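Local coordinates for protein peroxiredoxin (Clostridioides difficile, PDB 6TSB) that combines a probable thiol-peroxidase domain with a chitin-hydrolysing family 18 glycoside hydrolase domain, the part held here, in a spore coat protein, at residues Met240-Asn243 against Leu244-Ala247; Thr269-Tyr272 against Asp273-Arg276. All blocks are in the same frame, centred on the assembly; numbering follows the deposited sequence.

Contact 1 of 2, residues Met240-Asn243 against Leu244-Ala247; sequences MVRN and LENA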
ATOM      1  N   MET A 240      16.078 -18.986  10.638  1.00 52.69           N
ATOM      2  CA  MET A 240      16.668 -20.073   9.806  1.00 47.99           C
ATOM      3  C   MET A 240      18.072 -19.672   9.408  1.00 46.01           C
ATOM      4  O   MET A 240      18.994 -20.518   9.522  1.00 55.15           O
ATOM      5  CB  MET A 240      15.844 -20.368   8.555  1.00 48.18           C
ATOM      6  CG  MET A 240      14.635 -21.164   8.894  1.00 48.46           C
ATOM      7  SD  MET A 240      13.852 -21.861   7.431  1.00 58.81           S
ATOM      8  CE  MET A 240      12.465 -22.628   8.259  1.00 52.14           C
ATOM      9  N   VAL A 241      18.267 -18.405   9.068  1.00 44.00           N
ATOM     10  CA  VAL A 241      19.636 -17.908   8.757  1.00 45.38           C
ATOM     11  C   VAL A 241      20.525 -17.986  10.010  1.00 49.06           C
ATOM     12  O   VAL A 241      21.689 -18.389   9.889  1.00 47.87           O
ATOM     13  CB  VAL A 241      19.590 -16.487   8.210  1.00 45.09           C
ATOM     14  CG1 VAL A 241      20.982 -16.028   7.826  1.00 47.85           C
ATOM     15  CG2 VAL A 241      18.625 -16.392   7.045  1.00 49.30           C
ATOM     16  N   ARG A 242      20.005 -17.595  11.171  1.00 45.75           N
ATOM     17  CA  ARG A 242      20.799 -17.584  12.432  1.00 47.91           C
ATOM     18  C   ARG A 242      21.085 -19.032  12.856  1.00 45.04           C
ATOM     19  O   ARG A 242      22.237 -19.300  13.208  1.00 42.17           O
ATOM     20  CB  ARG A 242      20.076 -16.814  13.548  1.00 42.40           C
ATOM     21  CG  ARG A 242      19.876 -15.326  13.271  1.00 44.69           C
ATOM     22  CD  ARG A 242      21.092 -14.596  12.708  1.00 48.23           C
ATOM     23  NE  ARG A 242      20.752 -13.210  12.434  1.00 46.42           N
ATOM     24  CZ  ARG A 242      21.503 -12.356  11.755  1.00 51.10           C
ATOM     25  NH1 ARG A 242      22.671 -12.740  11.254  1.00 48.94           N
ATOM     26  NH2 ARG A 242      21.059 -11.115  11.569  1.00 50.44           N
ATOM     27  N   ASN A 243      20.071 -19.913  12.836  1.00 39.76           N
ATOM     28  CA  ASN A 243      20.240 -21.353  13.143  1.00 40.86           C
ATOM     29  C   ASN A 243      21.352 -21.952  12.274  1.00 44.75           C
ATOM     30  O   ASN A 243      22.261 -22.618  12.837  1.00 51.66           O
ATOM     31  CB  ASN A 243      18.921 -22.093  12.973  1.00 43.67           C
ATOM     32  CG  ASN A 243      17.917 -21.771  14.053  1.00 47.17           C
ATOM     33  OD1 ASN A 243      18.253 -21.231  15.114  1.00 52.89           O
ATOM     34  ND2 ASN A 243      16.682 -22.157  13.809  1.00 51.27           N
ATOM     35  N   LEU A 244      21.330 -21.716  10.956  1.00 46.14           N
ATOM     36  CA  LEU A 244      22.378 -22.263  10.051  1.00 43.88           C
ATOM     37  C   LEU A 244      23.740 -21.660  10.408  1.00 44.91           C
ATOM     38  O   LEU A 244      24.751 -22.394  10.333  1.00 47.42           O
ATOM     39  CB  LEU A 244      22.028 -21.995   8.587  1.00 43.08           C
ATOM     40  CG  LEU A 244      20.864 -22.815   8.035  1.00 47.60           C
ATOM     41  CD1 LEU A 244      20.419 -22.264   6.706  1.00 49.79           C
ATOM     42  CD2 LEU A 244      21.219 -24.286   7.883  1.00 47.01           C
ATOM     43  N   GLU A 245      23.790 -20.372  10.748  1.00 44.12           N
ATOM     44  CA  GLU A 245      25.081 -19.649  10.987  1.00 49.31           C
ATOM     45  C   GLU A 245      25.767 -20.191  12.253  1.00 49.17           C
ATOM     46  O   GLU A 245      26.995 -20.378  12.216  1.00 48.87           O
ATOM     47  CB  GLU A 245      24.847 -18.143  11.094  1.00 49.10           C
ATOM     48  CG  GLU A 245      24.731 -17.461   9.731  1.00 54.71           C
ATOM     49  CD  GLU A 245      24.327 -16.000   9.791  1.00 53.49           C
ATOM     50  OE1 GLU A 245      23.614 -15.620  10.750  1.00 53.37           O
ATOM     51  OE2 GLU A 245      24.738 -15.257   8.899  1.00 53.34           O
ATOM     52  N   ASN A 246      24.978 -20.453  13.303  1.00 46.46           N
ATOM     53  CA  ASN A 246      25.426 -20.890  14.646  1.00 47.53           C
ATOM     54  C   ASN A 246      25.774 -22.387  14.635  1.00 53.18           C
ATOM     55  O   ASN A 246      26.626 -22.772  15.491  1.00 56.21           O
ATOM     56  CB  ASN A 246      24.368 -20.564  15.701  1.00 44.51           C
ATOM     57  CG  ASN A 246      24.307 -19.085  15.996  1.00 41.40           C
ATOM     58  OD1 ASN A 246      25.316 -18.397  15.896  1.00 41.69           O
ATOM     59  ND2 ASN A 246      23.125 -18.600  16.334  1.00 36.61           N
ATOM     60  N   ALA A 247      25.160 -23.181  13.725  1.00 50.18           N
ATOM     61  CA  ALA A 247      25.515 -24.600  13.444  1.00 46.19           C
ATOM     62  C   ALA A 247      26.739 -24.699  12.499  1.00 46.94           C
ATOM     63  O   ALA A 247      27.187 -25.826  12.194  1.00 58.06           O
ATOM     64  CB  ALA A 247      24.302 -25.351  12.936  1.00 50.46           C
TER
HETATM   65  O   HOH W   1      24.599 -12.678   9.283  1.00 42.09           O
HETATM   66  O   HOH W   2      20.867 -20.165  16.728  1.00 58.61           O
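Helix 237-246 of the family 18 TIM-barrel domain ends in a local contact in which R242 and E245, three residues apart, form a salt bridge on the helix surface. The side chains run alongside each other, and R242 NH1 reaches E245 OE1 at 3.1 Å, on the syn lone pair of the carboxylate, with an N-H...O angle of 155°. The bend of R242 at chi2 (-45°) directs its guanidinium along the helix, its plane turned 28° from that of the E245 carboxylate. A water bridges the two, donating to E245 OE2 at 2.6 Å and accepting a weak bond from R242 NH1. Beneath the pair, V241 CG1 lies 3.9 Å from E245 CD, a greasy flank to the acid. Another water joins N243 OD1 to N246 ND2 (2.8 Å from the latter), while N243 ND2 donates to the carbonyl of G181. Backbone bonds run i to i+4 throughout, the last from A247 N to N243 O. Inward, V241 and L244 rest on L204 and F202 of strand 201-204, and L244 and A247 meet I192 of helix 192-195; outward, V241 and E245 pack on L326 of the second subunit.

Contact 2 of 2, residues Thr269-Tyr272 against Asp273-Arg276; sequences TRTY and DELR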
ATOM      1  N   THR A 269      -2.198 -22.877  -3.485  1.00 59.59           N
ATOM      2  CA  THR A 269      -1.045 -22.064  -3.936  1.00 60.78           C
ATOM      3  C   THR A 269      -1.437 -21.337  -5.219  1.00 59.22           C
ATOM      4  O   THR A 269      -2.298 -21.837  -5.957  1.00 59.70           O
ATOM      5  CB  THR A 269       0.225 -22.896  -4.174  1.00 63.04           C
ATOM      6  OG1 THR A 269       0.062 -23.722  -5.328  1.00 65.33           O
ATOM      7  CG2 THR A 269       0.594 -23.765  -2.995  1.00 61.43           C
ATOM      8  N   ARG A 270      -0.816 -20.195  -5.473  1.00 57.01           N
ATOM      9  CA  ARG A 270      -1.043 -19.409  -6.704  1.00 59.44           C
ATOM     10  C   ARG A 270       0.306 -18.852  -7.144  1.00 54.88           C
ATOM     11  O   ARG A 270       1.070 -18.436  -6.281  1.00 66.74           O
ATOM     12  CB  ARG A 270      -2.087 -18.318  -6.444  1.00 68.11           C
ATOM     13  CG  ARG A 270      -3.473 -18.833  -6.065  1.00 74.81           C
ATOM     14  CD  ARG A 270      -4.212 -19.564  -7.177  1.00 77.16           C
ATOM     15  NE  ARG A 270      -5.616 -19.816  -6.858  1.00 80.38           N
ATOM     16  CZ  ARG A 270      -6.115 -20.942  -6.335  1.00 75.87           C
ATOM     17  NH1 ARG A 270      -5.342 -21.971  -6.022  1.00 69.78           N
ATOM     18  NH2 ARG A 270      -7.410 -21.021  -6.105  1.00 80.03           N
ATOM     19  N   THR A 271       0.584 -18.881  -8.437  1.00 51.33           N
ATOM     20  CA  THR A 271       1.764 -18.238  -9.047  1.00 55.44           C
ATOM     21  C   THR A 271       1.601 -16.718  -8.932  1.00 59.73           C
ATOM     22  O   THR A 271       0.439 -16.238  -8.898  1.00 58.60           O
ATOM     23  CB  THR A 271       1.903 -18.677 -10.505  1.00 61.88           C
ATOM     24  OG1 THR A 271       0.754 -18.158 -11.183  1.00 61.19           O
ATOM     25  CG2 THR A 271       2.010 -20.184 -10.647  1.00 57.52           C
ATOM     26  N   TYR A 272       2.699 -15.962  -8.913  1.00 52.12           N
ATOM     27  CA  TYR A 272       2.596 -14.489  -8.920  1.00 58.29           C
ATOM     28  C   TYR A 272       1.699 -14.074 -10.097  1.00 62.05           C
ATOM     29  O   TYR A 272       0.761 -13.312  -9.869  1.00 64.79           O
ATOM     30  CB  TYR A 272       3.955 -13.807  -8.981  1.00 53.36           C
ATOM     31  CG  TYR A 272       3.821 -12.316  -8.938  1.00 56.13           C
ATOM     32  CD1 TYR A 272       3.140 -11.701  -7.895  1.00 62.10           C
ATOM     33  CD2 TYR A 272       4.343 -11.520  -9.942  1.00 63.75           C
ATOM     34  CE1 TYR A 272       2.999 -10.323  -7.837  1.00 64.56           C
ATOM     35  CE2 TYR A 272       4.237 -10.137  -9.884  1.00 70.01           C
ATOM     36  CZ  TYR A 272       3.559  -9.533  -8.832  1.00 66.40           C
ATOM     37  OH  TYR A 272       3.451  -8.165  -8.772  1.00 61.84           O
ATOM     38  N   ASP A 273       1.955 -14.603 -11.296  1.00 59.04           N
ATOM     39  CA  ASP A 273       1.115 -14.386 -12.506  1.00 58.78           C
ATOM     40  C   ASP A 273      -0.377 -14.544 -12.165  1.00 58.31           C
ATOM     41  O   ASP A 273      -1.142 -13.640 -12.561  1.00 61.90           O
ATOM     42  CB  ASP A 273       1.646 -15.238 -13.658  1.00 58.06           C
ATOM     43  CG  ASP A 273       3.008 -14.712 -14.082  1.00 61.57           C
ATOM     44  OD1 ASP A 273       3.372 -13.618 -13.556  1.00 54.71           O
ATOM     45  OD2 ASP A 273       3.712 -15.394 -14.900  1.00 54.47           O
ATOM     46  N   GLU A 274      -0.772 -15.563 -11.391  1.00 53.40           N
ATOM     47  CA  GLU A 274      -2.193 -15.845 -11.024  1.00 58.86           C
ATOM     48  C   GLU A 274      -2.724 -14.847  -9.963  1.00 66.64           C
ATOM     49  O   GLU A 274      -3.948 -14.648  -9.897  1.00 64.90           O
ATOM     50  CB  GLU A 274      -2.342 -17.290 -10.532  1.00 59.93           C
ATOM     51  CG  GLU A 274      -2.351 -18.359 -11.625  1.00 64.44           C
ATOM     52  CD  GLU A 274      -2.380 -19.792 -11.089  1.00 73.16           C
ATOM     53  OE1 GLU A 274      -1.803 -20.047  -9.992  1.00 65.72           O
ATOM     54  OE2 GLU A 274      -2.989 -20.663 -11.747  1.00 68.15           O
ATOM     55  N   LEU A 275      -1.869 -14.261  -9.123  1.00 62.42           N
ATOM     56  CA  LEU A 275      -2.256 -13.175  -8.181  1.00 65.15           C
ATOM     57  C   LEU A 275      -2.403 -11.854  -8.963  1.00 65.43           C
ATOM     58  O   LEU A 275      -3.361 -11.101  -8.701  1.00 67.48           O
ATOM     59  CB  LEU A 275      -1.186 -13.072  -7.082  1.00 65.12           C
ATOM     60  CG  LEU A 275      -1.004 -14.292  -6.170  1.00 61.46           C
ATOM     61  CD1 LEU A 275       0.153 -14.083  -5.205  1.00 59.85           C
ATOM     62  CD2 LEU A 275      -2.273 -14.609  -5.397  1.00 62.52           C
ATOM     63  N   ARG A 276      -1.464 -11.588  -9.877  1.00 64.19           N
ATOM     64  CA  ARG A 276      -1.427 -10.440 -10.822  1.00 71.63           C
ATOM     65  C   ARG A 276      -2.735 -10.366 -11.621  1.00 71.06           C
ATOM     66  O   ARG A 276      -3.031  -9.294 -12.142  1.00 70.31           O
ATOM     67  CB  ARG A 276      -0.255 -10.596 -11.805  1.00 76.65           C
ATOM     68  CG  ARG A 276       0.980  -9.774 -11.478  1.00 80.99           C
ATOM     69  CD  ARG A 276       0.917  -8.453 -12.216  1.00 98.94           C
ATOM     70  NE  ARG A 276       1.803  -7.432 -11.670  1.00109.68           N
ATOM     71  CZ  ARG A 276       1.892  -6.175 -12.111  1.00113.60           C
ATOM     72  NH1 ARG A 276       1.135  -5.748 -13.110  1.00112.62           N
ATOM     73  NH2 ARG A 276       2.742  -5.340 -11.541  1.00116.88           N
TER
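T271 and E274 form a capping box where strand 268-271 turns directly into helix 272-278, a compact example of how a helix start is closed by side chains. T271, the N-cap residue, accepts from E274 N through OG1 at 3.0 Å; E274 answers by taking T271 N on OE1 at 3.1 Å, with the N-H...O angle a fairly straight 162°. The carboxylate is met on its anti side, the donor somewhat out of its plane. The chi1 of 65° sets T271 OG1 between the backbone N and the carbonyl carbon, turned to the first turn of the helix, and the extended E274 chain brings OE1 back to the T271 backbone N. T271 O then takes L275 N at 3.0 Å, so both the side-chain and the backbone oxygen of T271 serve amide groups of the first turn.

This knot is the tight part. Towards the strand, packing is thinner: R270 CB meets L275 CD2 at 3.9 Å, and R270 NH1 turns back to its neighbour T269 O rather than to E274, whose carboxylate plane is turned well away from that of the guanidinium. T269 itself is exposed, close to a bound PEG. On another flank the second subunit covers the turn, with Y336 against T271, L342 against Y272, and Q338 N donating to D273 OD2.

Beyond the cap, Y272, its CG anti to the backbone N, sends its ring along the helix to R276. The arginine crosses one face: R276 CG sits 3.9 Å from the Y272 ring centroid, 24° off the normal, in a CH-pi contact, while the guanidinium stands steeply to the ring, and R276 NE makes a weak hydrogen bond of 3.4 Å to Y272 OH.

How the contacts relate
Both contacts are local, set along single pieces of chain, and show how position along a helix decides the chemistry. Contact 1 occupies the closing turns of helix 237-246, where backbone amides already find carbonyls and side chains pair across the surface; contact 2 opens helix 272-278, where side-chain oxygens must serve amides that lack a preceding turn. They share no element: their centres lie about 31 Å apart on opposite sides of the chain's centre. Each is partly buried and touches the second subunit, but contact 1 meets it mainly through packing, whereas contact 2 adds hydrogen bonds. Contact 1 has its apolar side on barrel strand 201-204, and contact 2 includes the end of strand 268-271, which runs antiparallel to 254-264.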